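Local structure of Abbfa_003403 (Acinetobacter baumannii, 4ZXH) at residues 356-361 / 403-408; 231-236 / 414-419; 275-280 / 300-305. The protein acts as a four-domain nonribosomal peptide synthetase, whose condensation, adenylation, carrier and thioesterase domains probably activate, couple and release aminoacyl units. One frame throughout, in Å; residues are numbered along the deposited sequence.

Contact 1 of 3, residues 356-361 / 403-408; sequences IGMFWE and ITLEMG. With PNS (4'-phosphopantetheine), chain B.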
loop_
_atom_site.group_PDB
_atom_site.type_symbol
_atom_site.label_atom_id
_atom_site.label_comp_id
_atom_site.label_asym_id
_atom_site.label_seq_id
_atom_site.Cartn_x
_atom_site.Cartn_y
_atom_site.Cartn_z
ATOM N N ILE A 356 -8.856 9.984 -9.848
ATOM C CA ILE A 356 -10.222 10.454 -9.966
ATOM C C ILE A 356 -10.397 10.943 -11.388
ATOM O O ILE A 356 -9.510 11.619 -11.915
ATOM C CB ILE A 356 -10.543 11.619 -8.990
ATOM C CG1 ILE A 356 -9.998 11.342 -7.592
ATOM C CG2 ILE A 356 -12.054 11.915 -8.964
ATOM C CD1 ILE A 356 -10.569 10.125 -6.962
ATOM N N GLY A 357 -11.526 10.630 -12.013
ATOM C CA GLY A 357 -11.730 11.057 -13.386
ATOM C C GLY A 357 -13.099 11.645 -13.645
ATOM O O GLY A 357 -14.055 11.415 -12.900
ATOM N N MET A 358 -13.188 12.430 -14.707
ATOM C CA MET A 358 -14.468 12.870 -15.190
ATOM C C MET A 358 -14.506 12.908 -16.712
ATOM O O MET A 358 -13.699 13.606 -17.337
ATOM C CB MET A 358 -14.813 14.238 -14.641
ATOM C CG MET A 358 -15.993 14.809 -15.390
ATOM S SD MET A 358 -16.616 16.319 -14.714
ATOM C CE MET A 358 -17.752 16.744 -16.016
ATOM N N PHE A 359 -15.443 12.154 -17.296
ATOM C CA PHE A 359 -15.597 12.085 -18.752
ATOM C C PHE A 359 -16.855 12.820 -19.085
ATOM O O PHE A 359 -17.873 12.633 -18.421
ATOM C CB PHE A 359 -15.727 10.645 -19.315
ATOM C CG PHE A 359 -14.696 9.665 -18.824
ATOM C CD1 PHE A 359 -13.510 10.081 -18.250
ATOM C CD2 PHE A 359 -14.924 8.306 -18.957
ATOM C CE1 PHE A 359 -12.573 9.158 -17.796
ATOM C CE2 PHE A 359 -13.986 7.370 -18.511
ATOM C CZ PHE A 359 -12.804 7.802 -17.931
ATOM N N TRP A 360 -16.818 13.627 -20.128
ATOM C CA TRP A 360 -18.045 14.238 -20.606
ATOM C C TRP A 360 -18.168 13.951 -22.081
ATOM O O TRP A 360 -17.572 14.648 -22.900
ATOM C CB TRP A 360 -18.050 15.740 -20.351
ATOM C CG TRP A 360 -19.268 16.421 -20.849
ATOM C CD1 TRP A 360 -19.567 16.718 -22.145
ATOM C CD2 TRP A 360 -20.351 16.912 -20.065
ATOM N NE1 TRP A 360 -20.776 17.355 -22.215
ATOM C CE2 TRP A 360 -21.280 17.486 -20.946
ATOM C CE3 TRP A 360 -20.626 16.929 -18.700
ATOM C CZ2 TRP A 360 -22.465 18.061 -20.511
ATOM C CZ3 TRP A 360 -21.801 17.497 -18.268
ATOM C CH2 TRP A 360 -22.707 18.054 -19.168
ATOM N N GLU A 361 -18.927 12.926 -22.437
ATOM C CA GLU A 361 -18.945 12.544 -23.832
ATOM C C GLU A 361 -20.303 12.707 -24.486
ATOM O O GLU A 361 -21.301 12.171 -24.006
ATOM C CB GLU A 361 -18.466 11.112 -23.996
ATOM C CG GLU A 361 -18.073 10.809 -25.421
ATOM C CD GLU A 361 -17.023 9.729 -25.515
ATOM O OE1 GLU A 361 -16.715 9.095 -24.476
ATOM O OE2 GLU A 361 -16.497 9.533 -26.632
ATOM N N ILE A 403 -12.446 6.478 -8.745
ATOM C CA ILE A 403 -13.760 7.060 -8.996
ATOM C C ILE A 403 -13.762 7.647 -10.402
ATOM O O ILE A 403 -12.773 8.264 -10.816
ATOM C CB ILE A 403 -14.103 8.196 -8.000
ATOM C CG1 ILE A 403 -14.104 7.710 -6.567
ATOM C CG2 ILE A 403 -15.476 8.736 -8.250
ATOM C CD1 ILE A 403 -14.239 8.853 -5.578
ATOM N N THR A 404 -14.855 7.470 -11.136
ATOM C CA THR A 404 -15.041 8.201 -12.376
ATOM C C THR A 404 -16.478 8.712 -12.500
ATOM O O THR A 404 -17.429 7.942 -12.419
ATOM C CB THR A 404 -14.730 7.349 -13.629
ATOM O OG1 THR A 404 -13.378 6.884 -13.598
ATOM C CG2 THR A 404 -14.938 8.175 -14.881
ATOM N N LEU A 405 -16.621 10.012 -12.716
ATOM C CA LEU A 405 -17.908 10.616 -13.032
ATOM C C LEU A 405 -18.114 10.690 -14.551
ATOM O O LEU A 405 -17.323 11.316 -15.260
ATOM C CB LEU A 405 -17.998 12.014 -12.415
ATOM C CG LEU A 405 -19.290 12.780 -12.622
ATOM C CD1 LEU A 405 -20.395 12.014 -11.927
ATOM C CD2 LEU A 405 -19.153 14.169 -12.044
ATOM N N GLU A 406 -19.169 10.056 -15.053
ATOM C CA GLU A 406 -19.466 10.100 -16.486
ATOM C C GLU A 406 -20.769 10.849 -16.759
ATOM O O GLU A 406 -21.828 10.461 -16.271
ATOM C CB GLU A 406 -19.543 8.686 -17.060
ATOM C CG GLU A 406 -18.315 7.859 -16.786
ATOM C CD GLU A 406 -18.319 6.527 -17.516
ATOM O OE1 GLU A 406 -19.388 6.140 -18.052
ATOM O OE2 GLU A 406 -17.249 5.864 -17.542
ATOM N N MET A 407 -20.685 11.925 -17.532
ATOM C CA MET A 407 -21.853 12.750 -17.840
ATOM C C MET A 407 -21.989 12.971 -19.339
ATOM O O MET A 407 -21.201 12.450 -20.127
ATOM C CB MET A 407 -21.753 14.104 -17.147
ATOM C CG MET A 407 -21.527 14.066 -15.657
ATOM S SD MET A 407 -23.041 14.228 -14.702
ATOM C CE MET A 407 -23.717 15.745 -15.359
ATOM N N GLY A 408 -22.987 13.762 -19.724
ATOM C CA GLY A 408 -23.115 14.207 -21.102
ATOM C C GLY A 408 -24.473 13.951 -21.726
ATOM O O GLY A 408 -24.939 14.726 -22.562
HETATM O O23 PNS B . 4.148 3.839 -14.905
HETATM P P24 PNS B . 4.491 4.024 -16.360
HETATM O O25 PNS B . 5.665 4.896 -16.713
HETATM O O27 PNS B . 3.173 4.676 -17.023
HETATM C C28 PNS B . 1.906 4.038 -16.891
HETATM C C29 PNS B . 0.872 4.837 -17.664
HETATM C C30 PNS B . 1.385 4.893 -19.105
HETATM C C31 PNS B . 0.769 6.242 -17.068
HETATM C C32 PNS B . -0.496 4.149 -17.549
HETATM O O33 PNS B . -0.681 3.796 -16.168
HETATM C C34 PNS B . -1.601 5.055 -18.059
HETATM O O35 PNS B . -1.643 5.445 -19.225
HETATM N N36 PNS B . -2.554 5.420 -17.213
HETATM C C37 PNS B . -3.654 6.287 -17.606
HETATM C C38 PNS B . -4.953 5.516 -17.378
HETATM C C39 PNS B . -5.967 5.928 -18.402
HETATM O O40 PNS B . -5.632 6.172 -19.551
HETATM N N41 PNS B . -7.206 5.994 -17.935
HETATM C C42 PNS B . -8.408 6.349 -18.651
HETATM C C43 PNS B . -9.387 6.566 -17.515
HETATM S S44 PNS B . -9.453 8.333 -17.188
#

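Contact 2 of 3, residues 231-236 / 414-419; sequences SLVFRV and ELVGVL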
loop_
_atom_site.group_PDB
_atom_site.type_symbol
_atom_site.label_atom_id
_atom_site.label_comp_id
_atom_site.label_asym_id
_atom_site.label_seq_id
_atom_site.Cartn_x
_atom_site.Cartn_y
_atom_site.Cartn_z
ATOM N N SER A 231 -21.014 0.460 -11.032
ATOM C CA SER A 231 -21.573 1.670 -11.654
ATOM C C SER A 231 -22.873 2.047 -10.999
ATOM O O SER A 231 -23.686 1.177 -10.724
ATOM C CB SER A 231 -21.830 1.470 -13.153
ATOM O OG SER A 231 -20.675 1.032 -13.848
ATOM N N LEU A 232 -23.079 3.337 -10.762
ATOM C CA LEU A 232 -24.342 3.820 -10.203
ATOM C C LEU A 232 -24.975 4.898 -11.100
ATOM O O LEU A 232 -24.479 6.018 -11.170
ATOM C CB LEU A 232 -24.118 4.358 -8.791
ATOM C CG LEU A 232 -25.294 5.093 -8.143
ATOM C CD1 LEU A 232 -26.535 4.255 -8.160
ATOM C CD2 LEU A 232 -24.941 5.473 -6.715
ATOM N N VAL A 233 -26.059 4.564 -11.795
ATOM C CA VAL A 233 -26.705 5.547 -12.666
ATOM C C VAL A 233 -27.637 6.475 -11.876
ATOM O O VAL A 233 -28.471 6.024 -11.085
ATOM C CB VAL A 233 -27.484 4.849 -13.801
ATOM C CG1 VAL A 233 -28.125 5.882 -14.731
ATOM C CG2 VAL A 233 -26.535 3.941 -14.587
ATOM N N PHE A 234 -27.474 7.777 -12.062
ATOM C CA PHE A 234 -28.335 8.745 -11.388
ATOM C C PHE A 234 -28.880 9.757 -12.396
ATOM O O PHE A 234 -28.425 9.794 -13.536
ATOM C CB PHE A 234 -27.577 9.465 -10.274
ATOM C CG PHE A 234 -26.387 10.254 -10.761
ATOM C CD1 PHE A 234 -25.172 9.625 -11.010
ATOM C CD2 PHE A 234 -26.482 11.621 -10.977
ATOM C CE1 PHE A 234 -24.084 10.346 -11.472
ATOM C CE2 PHE A 234 -25.392 12.354 -11.435
ATOM C CZ PHE A 234 -24.198 11.720 -11.687
ATOM N N ARG A 235 -29.857 10.565 -11.985
ATOM C CA ARG A 235 -30.343 11.664 -12.830
ATOM C C ARG A 235 -30.478 12.967 -12.060
ATOM O O ARG A 235 -30.934 12.986 -10.913
ATOM C CB ARG A 235 -31.686 11.316 -13.467
ATOM C CG ARG A 235 -31.656 10.058 -14.284
ATOM C CD ARG A 235 -33.002 9.691 -14.808
ATOM N NE ARG A 235 -33.095 8.248 -14.943
ATOM C CZ ARG A 235 -34.053 7.619 -15.608
ATOM N NH1 ARG A 235 -35.005 8.312 -16.230
ATOM N NH2 ARG A 235 -34.036 6.291 -15.665
ATOM N N VAL A 236 -30.080 14.056 -12.702
ATOM C CA VAL A 236 -30.255 15.381 -12.129
ATOM C C VAL A 236 -31.663 15.929 -12.426
ATOM O O VAL A 236 -32.120 15.898 -13.571
ATOM C CB VAL A 236 -29.196 16.346 -12.667
ATOM C CG1 VAL A 236 -29.377 17.711 -12.048
ATOM C CG2 VAL A 236 -27.806 15.805 -12.381
ATOM N N GLU A 414 -33.752 15.841 -17.825
ATOM C CA GLU A 414 -32.815 15.510 -16.756
ATOM C C GLU A 414 -31.451 15.072 -17.282
ATOM O O GLU A 414 -31.360 14.196 -18.147
ATOM C CB GLU A 414 -33.398 14.393 -15.878
ATOM C CG GLU A 414 -34.713 14.741 -15.191
ATOM C CD GLU A 414 -35.316 13.603 -14.351
ATOM O OE1 GLU A 414 -34.949 12.413 -14.535
ATOM O OE2 GLU A 414 -36.201 13.915 -13.517
ATOM N N LEU A 415 -30.390 15.669 -16.750
ATOM C CA LEU A 415 -29.037 15.224 -17.069
ATOM C C LEU A 415 -28.843 13.796 -16.566
ATOM O O LEU A 415 -29.288 13.444 -15.464
ATOM C CB LEU A 415 -27.997 16.159 -16.448
ATOM C CG LEU A 415 -27.778 17.532 -17.084
ATOM C CD1 LEU A 415 -26.968 18.420 -16.188
ATOM C CD2 LEU A 415 -27.084 17.391 -18.416
ATOM N N VAL A 416 -28.196 12.963 -17.372
ATOM C CA VAL A 416 -27.973 11.577 -16.970
ATOM C C VAL A 416 -26.491 11.325 -16.710
ATOM O O VAL A 416 -25.627 11.675 -17.530
ATOM C CB VAL A 416 -28.494 10.579 -18.025
ATOM C CG1 VAL A 416 -28.057 9.168 -17.691
ATOM C CG2 VAL A 416 -29.995 10.636 -18.101
ATOM N N GLY A 417 -26.207 10.721 -15.557
ATOM C CA GLY A 417 -24.845 10.492 -15.133
ATOM C C GLY A 417 -24.604 9.101 -14.594
ATOM O O GLY A 417 -25.537 8.407 -14.166
ATOM N N VAL A 418 -23.337 8.697 -14.627
ATOM C CA VAL A 418 -22.922 7.415 -14.091
ATOM C C VAL A 418 -21.732 7.623 -13.191
ATOM O O VAL A 418 -20.700 8.088 -13.655
ATOM C CB VAL A 418 -22.520 6.407 -15.189
ATOM C CG1 VAL A 418 -22.385 4.993 -14.595
ATOM C CG2 VAL A 418 -23.523 6.403 -16.300
ATOM N N LEU A 419 -21.870 7.288 -11.911
ATOM C CA LEU A 419 -20.722 7.276 -11.015
ATOM C C LEU A 419 -20.110 5.880 -11.002
ATOM O O LEU A 419 -20.727 4.917 -10.549
ATOM C CB LEU A 419 -21.096 7.701 -9.588
ATOM C CG LEU A 419 -19.867 7.818 -8.654
ATOM C CD1 LEU A 419 -18.996 9.015 -8.980
ATOM C CD2 LEU A 419 -20.271 7.865 -7.206
#

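Contact 3 of 3, residues 275-280 / 300-305; sequences NLVIAT and TIAIHM. With PNS (4'-phosphopantetheine), chain B.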
loop_
_atom_site.group_PDB
_atom_site.type_symbol
_atom_site.label_atom_id
_atom_site.label_comp_id
_atom_site.label_asym_id
_atom_site.label_seq_id
_atom_site.Cartn_x
_atom_site.Cartn_y
_atom_site.Cartn_z
ATOM N N ASN A 275 -5.512 20.371 -2.276
ATOM C CA ASN A 275 -4.853 19.984 -3.509
ATOM C C ASN A 275 -5.473 18.707 -4.057
ATOM O O ASN A 275 -5.287 17.610 -3.509
ATOM C CB ASN A 275 -3.351 19.821 -3.279
ATOM C CG ASN A 275 -2.644 21.153 -3.063
ATOM O OD1 ASN A 275 -2.148 21.442 -1.974
ATOM N ND2 ASN A 275 -2.579 21.961 -4.110
ATOM N N LEU A 276 -6.234 18.863 -5.134
ATOM C CA LEU A 276 -6.944 17.747 -5.742
ATOM C C LEU A 276 -6.585 17.607 -7.208
ATOM O O LEU A 276 -6.455 18.616 -7.912
ATOM C CB LEU A 276 -8.441 17.936 -5.607
ATOM C CG LEU A 276 -8.944 18.275 -4.217
ATOM C CD1 LEU A 276 -10.294 18.997 -4.320
ATOM C CD2 LEU A 276 -9.068 17.008 -3.422
ATOM N N VAL A 277 -6.431 16.365 -7.673
ATOM C CA VAL A 277 -6.231 16.117 -9.101
ATOM C C VAL A 277 -7.384 15.328 -9.710
ATOM O O VAL A 277 -7.823 14.332 -9.144
ATOM C CB VAL A 277 -4.926 15.362 -9.365
ATOM C CG1 VAL A 277 -4.744 15.133 -10.847
ATOM C CG2 VAL A 277 -3.757 16.137 -8.816
ATOM N N ILE A 278 -7.873 15.783 -10.863
ATOM C CA ILE A 278 -8.902 15.065 -11.612
ATOM C C ILE A 278 -8.477 14.859 -13.066
ATOM O O ILE A 278 -8.138 15.822 -13.758
ATOM C CB ILE A 278 -10.242 15.812 -11.594
ATOM C CG1 ILE A 278 -10.795 15.899 -10.176
ATOM C CG2 ILE A 278 -11.259 15.111 -12.475
ATOM C CD1 ILE A 278 -12.197 16.436 -10.120
ATOM N N ALA A 279 -8.512 13.611 -13.535
ATOM C CA ALA A 279 -8.156 13.305 -14.923
ATOM C C ALA A 279 -9.350 13.543 -15.837
ATOM O O ALA A 279 -10.466 13.198 -15.467
ATOM C CB ALA A 279 -7.666 11.858 -15.061
ATOM N N THR A 280 -9.107 14.128 -17.014
ATOM C CA THR A 280 -10.147 14.349 -18.032
ATOM C C THR A 280 -9.704 14.030 -19.458
ATOM O O THR A 280 -9.041 14.835 -20.093
ATOM C CB THR A 280 -10.633 15.803 -18.083
ATOM O OG1 THR A 280 -10.928 16.274 -16.766
ATOM C CG2 THR A 280 -11.894 15.876 -18.934
ATOM N N THR A 300 -5.574 11.281 -21.923
ATOM C CA THR A 300 -5.890 11.732 -20.586
ATOM C C THR A 300 -5.105 13.015 -20.290
ATOM O O THR A 300 -3.938 13.124 -20.655
ATOM C CB THR A 300 -5.552 10.636 -19.535
ATOM O OG1 THR A 300 -6.290 9.444 -19.822
ATOM C CG2 THR A 300 -5.887 11.098 -18.123
ATOM N N ILE A 301 -5.747 13.997 -19.657
ATOM C CA ILE A 301 -4.991 15.068 -19.015
ATOM C C ILE A 301 -5.348 15.165 -17.537
ATOM O O ILE A 301 -6.498 14.943 -17.159
ATOM C CB ILE A 301 -5.211 16.451 -19.673
ATOM C CG1 ILE A 301 -6.683 16.841 -19.646
ATOM C CG2 ILE A 301 -4.638 16.489 -21.072
ATOM C CD1 ILE A 301 -6.957 18.185 -20.333
ATOM N N ALA A 302 -4.352 15.495 -16.710
ATOM C CA ALA A 302 -4.560 15.675 -15.274
ATOM C C ALA A 302 -4.638 17.160 -14.869
ATOM O O ALA A 302 -3.675 17.918 -15.030
ATOM C CB ALA A 302 -3.456 14.975 -14.491
ATOM N N ILE A 303 -5.789 17.568 -14.340
ATOM C CA ILE A 303 -5.960 18.934 -13.864
ATOM C C ILE A 303 -5.793 18.993 -12.353
ATOM O O ILE A 303 -6.633 18.486 -11.602
ATOM C CB ILE A 303 -7.333 19.503 -14.224
ATOM C CG1 ILE A 303 -7.644 19.303 -15.708
ATOM C CG2 ILE A 303 -7.395 20.951 -13.849
ATOM C CD1 ILE A 303 -6.600 19.866 -16.603
ATOM N N HIS A 304 -4.702 19.603 -11.908
ATOM C CA HIS A 304 -4.446 19.753 -10.480
ATOM C C HIS A 304 -4.871 21.154 -10.050
ATOM O O HIS A 304 -4.287 22.145 -10.496
ATOM C CB HIS A 304 -2.967 19.484 -10.182
ATOM C CG HIS A 304 -2.531 19.882 -8.806
ATOM N ND1 HIS A 304 -1.245 20.300 -8.532
ATOM C CD2 HIS A 304 -3.199 19.925 -7.629
ATOM C CE1 HIS A 304 -1.144 20.591 -7.247
ATOM N NE2 HIS A 304 -2.315 20.374 -6.676
ATOM N N MET A 305 -5.910 21.225 -9.214
ATOM C CA MET A 305 -6.448 22.491 -8.700
ATOM C C MET A 305 -6.003 22.720 -7.268
ATOM O O MET A 305 -6.049 21.813 -6.445
ATOM C CB MET A 305 -7.987 22.510 -8.730
ATOM C CG MET A 305 -8.658 22.530 -10.108
ATOM S SD MET A 305 -8.484 24.071 -10.999
ATOM C CE MET A 305 -8.897 25.238 -9.698
HETATM O O23 PNS B . 4.148 3.839 -14.905
HETATM P P24 PNS B . 4.491 4.024 -16.360
HETATM O O25 PNS B . 5.665 4.896 -16.713
HETATM O O27 PNS B . 3.173 4.676 -17.023
HETATM C C28 PNS B . 1.906 4.038 -16.891
HETATM C C29 PNS B . 0.872 4.837 -17.664
HETATM C C30 PNS B . 1.385 4.893 -19.105
HETATM C C31 PNS B . 0.769 6.242 -17.068
HETATM C C32 PNS B . -0.496 4.149 -17.549
HETATM O O33 PNS B . -0.681 3.796 -16.168
HETATM C C34 PNS B . -1.601 5.055 -18.059
HETATM O O35 PNS B . -1.643 5.445 -19.225
HETATM N N36 PNS B . -2.554 5.420 -17.213
HETATM C C37 PNS B . -3.654 6.287 -17.606
HETATM C C38 PNS B . -4.953 5.516 -17.378
HETATM C C39 PNS B . -5.967 5.928 -18.402
HETATM O O40 PNS B . -5.632 6.172 -19.551
HETATM N N41 PNS B . -7.206 5.994 -17.935
HETATM C C42 PNS B . -8.408 6.349 -18.651
HETATM C C43 PNS B . -9.387 6.566 -17.515
HETATM S S44 PNS B . -9.453 8.333 -17.188
#

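Contact 1 of 3, residues 356-361 / 403-408
Ile403 O is gripped three times: by Gly357 N at 2.9 Å, in the carbonyl plane, weakly by the OG1 hydroxyl of the adjoining Thr404, and by the CA-H of Ile356. From there the parallel strands 356-360 and 403-408, part of a condensation-domain sheet, exchange backbone bonds, up to the longer one from Glu361 N to Met407 O (3.3 Å). Thr404 holds CG2 anti to its backbone N, which places this methyl over the centre of the Phe359 ring, 3.7 Å from CZ, as a CH-pi contact. Phe359 belongs to the phosphopantetheine pocket, and the ligand's sulphur S44 comes to its ring edge, 3.3 Å from Phe359 CE1. Glu406 runs alongside Phe359, its OE2 salt-bridged to Lys420. On the face that carries Met358 and Leu405, Trp360 (CG anti to the backbone N, chi1 179°) turns its indole over the partner strand: CE3 meets Met407 CB at 3.4 Å, and Gly408 CA sits over the six-membered ring, 3.9 Å from its centroid. The thiol end of the carrier arm thus meets the edge of a ring with the Thr404 methyl over one face, while Lys420 would tend to keep the nearby Glu406 ionised.

Contact 2 of 3, residues 231-236 / 414-419
Strand 229-235 is one of the two edge strands of a mixed four-stranded sheet in the condensation domain, and segment 231-236 pairs antiparallel with segment 414-419. Leu232 and Leu419 form a hydrogen-bonded pair, with Leu232 N 2.8 Å from Leu419 O, and so do Phe234 and Gly417, where Gly417 N reaches Phe234 O in a nearly straight bond (174°). Val236 N adds a bond to Leu415 O, in the carbonyl plane. Phe234 carries the contact: its CG stands between the backbone N and the carbonyl carbon (chi1 61°), so the ring folds back across the neighbouring strand. Gly417 CA lies over one ring face, offset toward the rim and 3.7 Å from Phe234 CZ, while Leu419 N and Leu232 O lie at the ring edge. This cross-strand pair has the form of aromatic rescue of glycine, the ring lying against backbone that has no side chain to cover it. Arg235 extends across Glu414 obliquely, and OE1 of Glu414 touches Arg235 CD at 3.4 Å but stays 4.4 Å from Arg235 NH1, too far for a salt bridge. Helix 428-447 packs on Leu232, Val236 and, through Val435, the Phe234 ring, which Leu405 and Met407 of the next strand also touch. Ser241 OG bridges the two segments, accepting from Leu415 N and donating to Val236 O, and Ser231 OG is hydrogen-bonded to Glu398. On the other face Val233, Val416 and Val418 meet the loop at Pro375 and Ile376, the latter a residue of the potassium site, whose ion lies about 9 Å from the Val416 side chain.

Contact 3 of 3, residues 275-280 / 300-305
Thr300, part of the phosphopantetheine pocket, makes a weak, 3.3 Å hydrogen bond from OG1 to the amide oxygen O40 of the arm, which is also bonded to Ser1008 N of the carrier domain. OG1 lies anti to the carbonyl carbon (chi1 -59°), and the other branch, CG2, turns against Ala279 CB at 3.6 Å. Behind Thr300, the bond from Thr280 N to Ile301 O (2.7 Å), nearly along the C=O axis, joins the two segments where both run as loop. From there the antiparallel strands 275-279 and 302-305 of the condensation domain close two hydrogen-bonded pairs, Ile278 with Ile303 and Leu276 with Met305. Between them Val277 spans two neighbours on one face: CG1 meets Ala302 CB at 3.9 Å and CG2 meets His304 CB at 3.7 Å, the valine crossing the histidine at about a right angle. His304, with CG anti to its backbone N, reaches back so that Leu276 O lies at its ring edge. Asn275 ND2 gives His304 NE2 a weak bond (3.0 Å, 133°), while His304 ND1 is bonded to Ala205 O, a pattern consistent with a neutral ring protonated on ND1. The face bearing Val277 and Ala279 rests on Ala354; on the opposite face Ile278 and Met305 pack on Tyr264 of helix 255-271, and Ile303 and Met305 lie on helix 313-329. Strand 356-360 pairs with the backbone of Ala279 alongside.

How the contacts relate
Strand 403-411 turns directly into strand 414-422, so contacts 1 and 2 are adjacent strips of one four-stranded sheet, their centres 10 Å apart; Glu406 O and Val418 N, 2.8 Å apart, probably bond across the seam. Contact 3 meets the other edge of contact 1, its centre 12 Å away, where Ala279 N lies 2.8 Å from Ile356 O and Ala279 O 2.9 Å from Met358 N. Contacts 2 and 3 do not touch, their nearest atoms being about 10 Å apart. Phosphopantetheine links contacts 1 and 3, Phe359 at its thiol and Thr300 at an amide, whereas the side chain of Leu419 in contact 2 is about 13 Å from it.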